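Local coordinates for protein CysE, serine acetyltransferase (Brucella abortus, PDB 4HZD) that probably transfers an acetyl group from acetyl-coenzyme A to L-serine, giving O-acetylserine for cysteine biosynthesis, at residues Lys116-Ile121 with Leu164-Thr170. Sequence-based numbering, arbitrary orientation.
Sequences KGFHAI and LFLDHAT
Gly-117 and Leu-166 bring the two backbones closest, their CA atoms 4.6 Å apart, and this is the tightly packed part. CA of Gly-117 meets O of Leu-166 at 3.4 Å, and the C-H points almost straight at the oxygen (176° at the hydrogen). A bridging water takes the N-H of Gly-117, in the first turn of helix 116-132, and donates to the same Leu-166 O at 2.8 Å, so the carbonyl is approached by both a C-H and a water. The CB atoms of Leu-166 and Ala-169 each lie 3.7 Å from CA of Gly-117, packing against bare backbone. One turn along the helix, Ile-121 continues the apolar seam: its CG1 is 3.8 Å from CD2 of both leucines, Leu-164 and Leu-166. CG1 stands anti to the carbonyl carbon (chi1 -74°), which carries CD1 into van der Waals contact with Leu-164 O. Strand 165-166 is an edge strand, within this chain, of one face of the left-handed parallel beta-helix, pairing with strand 185-186; the contact therefore joins the helical N-terminal region to an early coil of the hexapeptide-repeat domain. Packing thins toward Thr-170, where the link is mainly the long arm of Lys-116. Extended beyond CG, that chain carries CE to 3.4 Å from His-168 O and NZ to a hydrogen bond of 2.8 Å with Thr-170 OG1. The ammonium has further hydrogen bonds to Gln-151 and to Ser-147 of the second subunit, so this polar end reaches the subunit interface. Partly exposed His-168 turns its CB away from the helix; its side chain touches bound coenzyme A, while ND1 is hydrogen-bonded to Asp-153 of the second subunit.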
ATOM      1  N   LYS A 116     -21.611   6.258  -1.068  1.00 18.85           N
ATOM      2  CA  LYS A 116     -21.244   5.151  -1.956  1.00 19.04           C
ATOM      3  C   LYS A 116     -22.300   4.883  -3.023  1.00 20.26           C
ATOM      4  O   LYS A 116     -21.969   4.442  -4.111  1.00 21.40           O
ATOM      5  CB  LYS A 116     -20.875   3.871  -1.150  1.00 19.29           C
ATOM      6  CG  LYS A 116     -22.057   3.162  -0.508  1.00 18.00           C
ATOM      7  CD  LYS A 116     -21.588   2.069   0.471  1.00 18.80           C
ATOM      8  CE  LYS A 116     -22.750   1.128   0.803  1.00 20.17           C
ATOM      9  NZ  LYS A 116     -22.391   0.245   1.962  1.00 18.98           N
ATOM     10  N   GLY A 117     -23.572   5.228  -2.761  1.00 20.93           N
ATOM     11  CA  GLY A 117     -24.591   5.116  -3.819  1.00 22.96           C
ATOM     12  C   GLY A 117     -24.246   5.982  -5.032  1.00 22.19           C
ATOM     13  O   GLY A 117     -24.283   5.517  -6.182  1.00 20.72           O
ATOM     14  N   PHE A 118     -23.877   7.235  -4.779  1.00 21.95           N
ATOM     15  CA  PHE A 118     -23.481   8.139  -5.858  1.00 19.94           C
ATOM     16  C   PHE A 118     -22.199   7.609  -6.556  1.00 20.25           C
ATOM     17  O   PHE A 118     -22.111   7.605  -7.786  1.00 18.98           O
ATOM     18  CB  PHE A 118     -23.258   9.570  -5.318  1.00 19.63           C
ATOM     19  CG  PHE A 118     -22.664  10.496  -6.325  1.00 20.84           C
ATOM     20  CD1 PHE A 118     -23.470  11.092  -7.287  1.00 21.22           C
ATOM     21  CD2 PHE A 118     -21.287  10.799  -6.306  1.00 21.43           C
ATOM     22  CE1 PHE A 118     -22.927  11.956  -8.228  1.00 21.54           C
ATOM     23  CE2 PHE A 118     -20.737  11.665  -7.243  1.00 22.81           C
ATOM     24  CZ  PHE A 118     -21.553  12.236  -8.221  1.00 21.12           C
ATOM     25  N   HIS A 119     -21.222   7.129  -5.781  1.00 19.48           N
ATOM     26  CA  HIS A 119     -19.998   6.571  -6.369  1.00 19.44           C
ATOM     27  C   HIS A 119     -20.330   5.346  -7.208  1.00 20.09           C
ATOM     28  O   HIS A 119     -19.795   5.174  -8.320  1.00 21.31           O
ATOM     29  CB  HIS A 119     -18.980   6.191  -5.293  1.00 19.30           C
ATOM     30  CG  HIS A 119     -18.565   7.347  -4.414  1.00 19.75           C
ATOM     31  ND1 HIS A 119     -18.326   7.207  -3.110  1.00 20.60           N
ATOM     32  CD2 HIS A 119     -18.433   8.694  -4.698  1.00 18.88           C
ATOM     33  CE1 HIS A 119     -18.011   8.408  -2.582  1.00 19.99           C
ATOM     34  NE2 HIS A 119     -18.073   9.311  -3.565  1.00 19.94           N
ATOM     35  N   ALA A 120     -21.238   4.493  -6.720  1.00 21.12           N
ATOM     36  CA  ALA A 120     -21.644   3.331  -7.532  1.00 19.18           C
ATOM     37  C   ALA A 120     -22.306   3.715  -8.844  1.00 20.20           C
ATOM     38  O   ALA A 120     -22.151   3.030  -9.848  1.00 22.03           O
ATOM     39  CB  ALA A 120     -22.539   2.396  -6.758  1.00 20.04           C
ATOM     40  N   ILE A 121     -23.130   4.746  -8.834  1.00 21.23           N
ATOM     41  CA  ILE A 121     -23.851   5.074 -10.057  1.00 21.77           C
ATOM     42  C   ILE A 121     -22.871   5.423 -11.184  1.00 20.83           C
ATOM     43  O   ILE A 121     -22.994   4.924 -12.322  1.00 20.75           O
ATOM     44  CB  ILE A 121     -24.837   6.232  -9.847  1.00 22.41           C
ATOM     45  CG1 ILE A 121     -26.064   5.772  -9.063  1.00 24.67           C
ATOM     46  CG2 ILE A 121     -25.351   6.765 -11.178  1.00 21.10           C
ATOM     47  CD1 ILE A 121     -26.778   6.961  -8.427  1.00 22.40           C
ATOM     48  N   LEU A 164     -30.574   9.860 -10.673  1.00 24.47           N
ATOM     49  CA  LEU A 164     -30.785   8.663  -9.849  1.00 23.24           C
ATOM     50  C   LEU A 164     -30.242   8.878  -8.445  1.00 25.13           C
ATOM     51  O   LEU A 164     -29.110   9.327  -8.278  1.00 26.94           O
ATOM     52  CB  LEU A 164     -30.115   7.470 -10.506  1.00 24.18           C
ATOM     53  CG  LEU A 164     -30.187   6.098  -9.810  1.00 23.93           C
ATOM     54  CD1 LEU A 164     -31.637   5.633  -9.626  1.00 23.35           C
ATOM     55  CD2 LEU A 164     -29.394   5.104 -10.660  1.00 22.13           C
ATOM     56  N   PHE A 165     -31.074   8.592  -7.451  1.00 24.00           N
ATOM     57  CA  PHE A 165     -30.680   8.613  -6.059  1.00 24.42           C
ATOM     58  C   PHE A 165     -30.641   7.192  -5.472  1.00 26.22           C
ATOM     59  O   PHE A 165     -31.681   6.506  -5.387  1.00 25.24           O
ATOM     60  CB  PHE A 165     -31.620   9.548  -5.309  1.00 26.74           C
ATOM     61  CG  PHE A 165     -31.365   9.632  -3.828  1.00 26.66           C
ATOM     62  CD1 PHE A 165     -30.068   9.671  -3.320  1.00 28.36           C
ATOM     63  CD2 PHE A 165     -32.429   9.748  -2.951  1.00 27.47           C
ATOM     64  CE1 PHE A 165     -29.849   9.772  -1.951  1.00 27.24           C
ATOM     65  CE2 PHE A 165     -32.228   9.840  -1.571  1.00 26.75           C
ATOM     66  CZ  PHE A 165     -30.941   9.855  -1.075  1.00 28.26           C
ATOM     67  N   LEU A 166     -29.430   6.750  -5.105  1.00 25.73           N
ATOM     68  CA  LEU A 166     -29.173   5.424  -4.541  1.00 27.26           C
ATOM     69  C   LEU A 166     -28.859   5.604  -3.064  1.00 25.69           C
ATOM     70  O   LEU A 166     -27.695   5.853  -2.665  1.00 23.46           O
ATOM     71  CB  LEU A 166     -27.976   4.787  -5.258  1.00 28.75           C
ATOM     72  CG  LEU A 166     -28.139   3.424  -5.893  1.00 36.20           C
ATOM     73  CD1 LEU A 166     -29.330   3.393  -6.863  1.00 33.37           C
ATOM     74  CD2 LEU A 166     -26.837   2.995  -6.607  1.00 32.94           C
ATOM     75  N   ASP A 167     -29.899   5.542  -2.252  1.00 22.99           N
ATOM     76  CA  ASP A 167     -29.796   6.033  -0.890  1.00 24.81           C
ATOM     77  C   ASP A 167     -29.312   4.882  -0.032  1.00 23.16           C
ATOM     78  O   ASP A 167     -29.948   3.835  -0.012  1.00 22.84           O
ATOM     79  CB  ASP A 167     -31.187   6.544  -0.425  1.00 28.04           C
ATOM     80  CG  ASP A 167     -31.170   7.168   1.004  1.00 29.37           C
ATOM     81  OD1 ASP A 167     -30.088   7.495   1.541  1.00 27.57           O
ATOM     82  OD2 ASP A 167     -32.263   7.332   1.584  1.00 33.26           O
ATOM     83  N   HIS A 168     -28.174   5.055   0.653  1.00 23.48           N
ATOM     84  CA  HIS A 168     -27.581   3.989   1.545  1.00 22.60           C
ATOM     85  C   HIS A 168     -26.918   2.894   0.750  1.00 21.31           C
ATOM     86  O   HIS A 168     -25.782   2.556   1.041  1.00 22.75           O
ATOM     87  CB  HIS A 168     -28.594   3.414   2.562  1.00 21.43           C
ATOM     88  CG  HIS A 168     -29.215   4.456   3.458  1.00 22.69           C
ATOM     89  ND1 HIS A 168     -28.481   5.273   4.245  1.00 23.32           N
ATOM     90  CD2 HIS A 168     -30.562   4.819   3.663  1.00 22.78           C
ATOM     91  CE1 HIS A 168     -29.299   6.130   4.917  1.00 22.11           C
ATOM     92  NE2 HIS A 168     -30.569   5.855   4.561  1.00 23.48           N
ATOM     93  N   ALA A 169     -27.617   2.400  -0.286  1.00 22.57           N
ATOM     94  CA  ALA A 169     -27.127   1.485  -1.349  1.00 19.56           C
ATOM     95  C   ALA A 169     -26.758   0.061  -0.997  1.00 20.12           C
ATOM     96  O   ALA A 169     -26.849  -0.810  -1.860  1.00 20.97           O
ATOM     97  CB  ALA A 169     -25.987   2.142  -2.171  1.00 22.17           C
ATOM     98  N   THR A 170     -26.325  -0.208   0.229  1.00 19.65           N
ATOM     99  CA  THR A 170     -25.832  -1.556   0.530  1.00 20.49           C
ATOM    100  C   THR A 170     -26.804  -2.677   0.087  1.00 22.43           C
ATOM    101  O   THR A 170     -27.944  -2.723   0.532  1.00 22.61           O
ATOM    102  CB  THR A 170     -25.653  -1.736   2.050  1.00 21.01           C
ATOM    103  OG1 THR A 170     -24.947  -0.617   2.604  1.00 19.39           O
ATOM    104  CG2 THR A 170     -24.980  -3.126   2.385  1.00 22.01           C
TER
HETATM  105  O   HOH W   1     -25.474   6.290  -1.002  1.00 28.76           O